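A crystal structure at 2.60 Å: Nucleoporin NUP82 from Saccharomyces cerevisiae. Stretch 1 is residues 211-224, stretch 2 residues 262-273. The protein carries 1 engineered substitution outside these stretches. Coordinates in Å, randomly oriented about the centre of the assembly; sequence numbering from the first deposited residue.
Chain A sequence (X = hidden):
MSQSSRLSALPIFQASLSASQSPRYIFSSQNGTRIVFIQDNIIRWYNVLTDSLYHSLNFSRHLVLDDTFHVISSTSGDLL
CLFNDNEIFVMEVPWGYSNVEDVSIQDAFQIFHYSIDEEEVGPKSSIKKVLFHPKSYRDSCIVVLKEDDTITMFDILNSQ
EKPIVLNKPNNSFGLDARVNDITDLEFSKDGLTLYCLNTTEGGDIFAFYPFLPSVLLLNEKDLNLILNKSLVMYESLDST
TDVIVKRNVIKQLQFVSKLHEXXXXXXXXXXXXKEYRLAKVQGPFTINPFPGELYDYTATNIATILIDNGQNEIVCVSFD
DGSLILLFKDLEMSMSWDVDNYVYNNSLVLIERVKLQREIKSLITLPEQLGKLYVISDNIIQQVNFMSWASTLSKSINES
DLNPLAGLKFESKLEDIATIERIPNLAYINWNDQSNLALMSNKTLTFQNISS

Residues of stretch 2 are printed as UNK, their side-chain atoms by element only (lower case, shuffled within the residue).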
# COMPACT_ATOMS: atom_id res chain seq x y z
N PHE A 211 5.79 8.16 -2.32
CA PHE A 211 4.56 7.98 -3.10
C PHE A 211 4.00 9.40 -3.16
O PHE A 211 3.15 9.78 -2.37
CB PHE A 211 3.57 7.07 -2.40
CG PHE A 211 2.45 6.62 -3.28
CD1 PHE A 211 2.60 5.50 -4.09
CD2 PHE A 211 1.24 7.28 -3.28
CE1 PHE A 211 1.56 5.06 -4.89
CE2 PHE A 211 0.20 6.85 -4.07
CZ PHE A 211 0.35 5.74 -4.88
N LEU A 212 4.49 10.17 -4.12
CA LEU A 212 4.13 11.58 -4.23
C LEU A 212 3.08 11.98 -5.25
O LEU A 212 2.95 11.37 -6.31
CB LEU A 212 5.40 12.38 -4.50
CG LEU A 212 6.60 11.93 -3.64
CD1 LEU A 212 7.90 12.33 -4.30
CD2 LEU A 212 6.48 12.52 -2.26
N PRO A 213 2.31 13.03 -4.94
CA PRO A 213 1.26 13.54 -5.83
C PRO A 213 2.00 14.49 -6.80
O PRO A 213 3.22 14.56 -6.75
CB PRO A 213 0.32 14.27 -4.87
CG PRO A 213 1.26 14.84 -3.89
CD PRO A 213 2.25 13.71 -3.63
N SER A 214 1.29 15.20 -7.68
CA SER A 214 1.97 16.09 -8.62
C SER A 214 2.36 17.42 -7.96
O SER A 214 3.27 18.12 -8.42
CB SER A 214 1.07 16.38 -9.81
OG SER A 214 0.00 17.21 -9.41
N VAL A 215 1.65 17.77 -6.89
CA VAL A 215 1.92 19.00 -6.15
C VAL A 215 1.79 18.64 -4.68
O VAL A 215 0.68 18.51 -4.15
CB VAL A 215 0.93 20.12 -6.51
CG1 VAL A 215 1.24 21.37 -5.72
CG2 VAL A 215 0.99 20.41 -7.98
N LEU A 216 2.93 18.48 -4.03
CA LEU A 216 3.01 18.07 -2.64
C LEU A 216 2.76 19.15 -1.59
O LEU A 216 3.37 20.22 -1.62
CB LEU A 216 4.37 17.45 -2.39
CG LEU A 216 4.67 16.81 -1.04
CD1 LEU A 216 3.90 15.52 -0.90
CD2 LEU A 216 6.18 16.56 -0.96
N LEU A 217 1.85 18.85 -0.65
CA LEU A 217 1.52 19.74 0.47
C LEU A 217 2.61 19.47 1.51
O LEU A 217 2.74 18.37 2.02
CB LEU A 217 0.18 19.39 1.09
CG LEU A 217 -0.98 20.38 0.98
CD1 LEU A 217 -1.98 20.06 2.08
CD2 LEU A 217 -0.50 21.82 1.12
N LEU A 218 3.40 20.49 1.82
CA LEU A 218 4.47 20.30 2.78
C LEU A 218 4.72 21.59 3.56
O LEU A 218 5.07 22.60 2.97
CB LEU A 218 5.73 19.88 2.02
CG LEU A 218 6.90 19.22 2.75
CD1 LEU A 218 6.45 17.92 3.36
CD2 LEU A 218 8.02 18.97 1.77
N ASN A 219 4.52 21.57 4.88
CA ASN A 219 4.77 22.78 5.65
C ASN A 219 6.25 22.86 5.98
O ASN A 219 7.01 21.91 5.76
CB ASN A 219 3.92 22.85 6.93
CG ASN A 219 4.18 21.70 7.91
OD1 ASN A 219 5.26 21.14 7.96
ND2 ASN A 219 3.18 21.39 8.73
N GLU A 220 6.67 24.00 6.51
CA GLU A 220 8.08 24.20 6.81
C GLU A 220 8.67 23.21 7.80
O GLU A 220 9.80 22.77 7.63
CB GLU A 220 8.31 25.62 7.30
CG GLU A 220 9.74 26.06 7.11
CD GLU A 220 10.06 27.35 7.80
OE1 GLU A 220 9.96 27.39 9.06
OE2 GLU A 220 10.40 28.33 7.09
N LYS A 221 7.91 22.87 8.84
CA LYS A 221 8.34 21.93 9.87
C LYS A 221 8.63 20.58 9.25
O LYS A 221 9.69 20.00 9.47
CB LYS A 221 7.23 21.78 10.92
CG LYS A 221 7.50 20.80 12.04
CD LYS A 221 6.29 20.72 12.94
CE LYS A 221 6.46 19.64 14.01
NZ LYS A 221 5.20 19.33 14.77
N ASP A 222 7.68 20.09 8.45
CA ASP A 222 7.83 18.80 7.78
C ASP A 222 8.90 18.81 6.70
O ASP A 222 9.58 17.80 6.51
CB ASP A 222 6.50 18.34 7.17
CG ASP A 222 5.48 17.94 8.22
OD1 ASP A 222 5.90 17.47 9.31
OD2 ASP A 222 4.27 18.08 7.95
N LEU A 223 9.05 19.92 5.99
CA LEU A 223 10.08 20.00 4.96
C LEU A 223 11.47 19.84 5.59
O LEU A 223 12.34 19.14 5.05
CB LEU A 223 9.99 21.34 4.21
CG LEU A 223 11.23 21.71 3.38
CD1 LEU A 223 11.54 20.60 2.40
CD2 LEU A 223 10.99 23.01 2.65
N ASN A 224 11.68 20.46 6.75
CA ASN A 224 12.96 20.35 7.40
C ASN A 224 13.16 19.01 8.06
O ASN A 224 14.28 18.54 8.21
CB ASN A 224 13.16 21.48 8.41
CG ASN A 224 13.50 22.81 7.74
OD1 ASN A 224 14.43 22.88 6.94
ND2 ASN A 224 12.73 23.85 8.04
N UNK A 262 12.70 24.42 -4.40
CA UNK A 262 11.52 24.91 -5.11
C UNK A 262 10.29 25.02 -4.24
O UNK A 262 9.21 25.33 -4.73
n UNK A 262 12.69 24.70 -8.05
o UNK A 262 13.17 22.82 -6.94
c UNK A 262 11.23 24.00 -6.29
c UNK A 262 12.44 23.78 -7.13
N UNK A 263 10.46 24.77 -2.95
CA UNK A 263 9.36 24.84 -2.02
C UNK A 263 8.83 26.26 -1.97
O UNK A 263 9.61 27.21 -1.83
c UNK A 263 9.84 24.42 -0.64
c UNK A 263 8.74 25.31 1.55
c UNK A 263 8.77 24.47 0.40
c UNK A 263 8.07 26.60 3.93
c UNK A 263 9.25 26.93 3.25
c UNK A 263 7.57 24.99 2.26
c UNK A 263 7.65 23.70 0.45
c UNK A 263 9.59 26.30 2.05
n UNK A 263 6.92 24.01 1.57
c UNK A 263 7.22 25.63 3.46
N UNK A 264 7.50 26.40 -2.09
CA UNK A 264 6.83 27.70 -2.02
C UNK A 264 6.37 27.87 -0.58
O UNK A 264 5.39 27.28 -0.17
o UNK A 264 4.52 29.55 -1.87
n UNK A 264 4.57 29.55 -4.12
c UNK A 264 4.86 29.02 -2.93
c UNK A 264 5.61 27.70 -2.95
N UNK A 265 7.06 28.69 0.20
CA UNK A 265 6.70 28.84 1.60
C UNK A 265 5.33 29.43 1.87
O UNK A 265 4.66 29.05 2.83
o UNK A 265 7.78 31.02 2.00
c UNK A 265 7.77 29.65 2.35
N UNK A 266 4.90 30.36 1.03
CA UNK A 266 3.61 30.99 1.24
C UNK A 266 2.41 30.09 1.01
O UNK A 266 1.33 30.38 1.50
n UNK A 266 2.73 35.00 -0.10
c UNK A 266 3.51 32.26 0.40
n UNK A 266 3.28 36.54 -1.73
c UNK A 266 2.36 35.88 -1.03
c UNK A 266 4.21 33.45 1.07
c UNK A 266 4.11 34.70 0.23
n UNK A 266 1.07 36.08 -1.28
N UNK A 267 2.60 29.01 0.28
CA UNK A 267 1.51 28.07 0.05
C UNK A 267 1.82 26.74 0.70
O UNK A 267 0.96 25.86 0.77
c UNK A 267 1.27 27.86 -1.44
c UNK A 267 -0.53 31.30 -3.27
c UNK A 267 0.65 29.05 -2.10
c UNK A 267 -1.30 30.16 -3.02
c UNK A 267 1.41 30.19 -2.34
c UNK A 267 -0.70 29.04 -2.44
c UNK A 267 0.83 31.32 -2.92
N UNK A 268 3.06 26.61 1.18
CA UNK A 268 3.49 25.38 1.82
C UNK A 268 3.31 24.21 0.89
O UNK A 268 2.81 23.17 1.29
N UNK A 269 3.72 24.39 -0.36
CA UNK A 269 3.59 23.34 -1.36
C UNK A 269 4.82 23.34 -2.23
O UNK A 269 5.64 24.25 -2.15
c UNK A 269 2.45 24.88 -3.02
n UNK A 269 1.12 25.79 -6.45
c UNK A 269 2.35 23.60 -2.22
c UNK A 269 1.90 25.94 -5.19
c UNK A 269 1.47 24.92 -4.16
N UNK A 270 4.95 22.30 -3.06
CA UNK A 270 6.08 22.17 -3.97
C UNK A 270 5.67 21.25 -5.12
O UNK A 270 4.99 20.26 -4.90
c UNK A 270 8.49 21.51 -4.22
c UNK A 270 7.03 20.23 -2.66
c UNK A 270 7.33 21.60 -3.25
N UNK A 271 6.07 21.60 -6.34
CA UNK A 271 5.73 20.79 -7.51
C UNK A 271 6.65 19.60 -7.63
O UNK A 271 7.84 19.69 -7.31
c UNK A 271 5.82 21.60 -8.79
o UNK A 271 3.60 22.36 -8.67
o UNK A 271 5.15 23.87 -9.10
c UNK A 271 4.79 22.69 -8.86
N UNK A 272 6.11 18.48 -8.09
CA UNK A 272 6.91 17.27 -8.25
C UNK A 272 6.78 16.69 -9.64
O UNK A 272 5.70 16.26 -10.04
c UNK A 272 6.52 16.25 -7.18
c UNK A 272 6.70 15.91 -4.65
c UNK A 272 7.20 14.92 -7.46
c UNK A 272 6.88 16.83 -5.81
N UNK A 273 7.90 16.70 -10.37
CA UNK A 273 7.97 16.22 -11.75
C UNK A 273 7.67 14.74 -11.91
O UNK A 273 8.10 13.92 -11.10
c UNK A 273 9.36 16.52 -12.31
c UNK A 273 9.94 17.82 -11.76
c UNK A 273 11.29 18.18 -12.36
n UNK A 273 11.36 19.35 -12.97
o UNK A 273 12.26 17.41 -12.28

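Position 262 has four side-chain atoms: two carbons, the second carrying one oxygen and one nitrogen. It lies out of reach of stretch 1. This is a short amide, Asn262.

Position 263 has one carbon, then fused five- and six-membered rings holding eight carbons and one nitrogen. That is an indole, and it reaches residues 218 to 220 and 223 of stretch 1. The residue is Trp263. Its NE1 donates a hydrogen bond to Leu218 O at 2.7 Å, at the ring edge. Leu223 CD2 sits over one face, 3.7 Å from the centroid of the five-membered ring, a CH-pi contact. Glu220 CB lies 3.5 Å from Trp263 CH2.

Position 264 again has two carbons, the second carrying one oxygen and one nitrogen. It does not touch stretch 1. It is Asn264. Its OD1 accepts a hydrogen bond from the backbone N of position 267 at 2.9 Å, which ties the turn together.

Position 265 has one carbon, then one oxygen, and makes no contact across. It is Ser265.

Position 266 has three carbons, a nitrogen, then a carbon carrying two more nitrogens. It is exposed and out of reach of stretch 1. This guanidinium belongs to Arg266.

Position 267 has one carbon and a six-carbon ring. The end of the side chain leads away from stretch 1. It is Phe267.

Position 268 has no side-chain atoms. Its backbone O accepts from Leu218 N at 2.8 Å. It is Gly268. Its phi of 57° by itself favours glycine. An ideal CB would point toward stretch 1, 3.5 Å from Leu218 O.

Position 269 has four carbons in a row ending in nitrogen. A chain carbon lies against Val215 CG1, while the end leads away. This is Lys269. Its CD is 3.9 Å from Val215 CG1. Its CA makes a CA-H...O contact with Leu216 O at 3.1 Å.

Position 270 has three carbons, one carrying the other two. A branch carbon lies against Leu216 CB. It is Val270, buried, with CG1 3.9 Å from Leu216 CB. Val270 and Leu216 form a hydrogen-bonded pair: Leu216 N to Val270 O is 2.9 Å, and Val270 N to Leu216 O is 3.0 Å.

Position 271 has two carbons, the second carrying two oxygens. One oxygen comes near Val215 CG2. This carboxylate is Asp271, its OD1 3.3 Å from Val215 CG2.

Position 272 has four carbons, forked at the first, one arm two carbons long. One carbon packs on Leu216 and Leu212. It is Ile272. Its CD1 is 3.6 Å from Leu216 CB and 3.8 Å from Leu212 CB. Its N donates to Ser214 O at 2.9 Å.

Position 273 has three carbons, the third carrying one oxygen and one nitrogen. It points away from stretch 1. It is Gln273.

The contact is an antiparallel pairing of strands 215-217 and 269-271. Backbone hydrogen bonds set the register. Ile272 adds apolar packing at one end. At the other, Trp263 meets the start of the helix.

Stretch 2 262-273: NWNSRFGKVDIQ
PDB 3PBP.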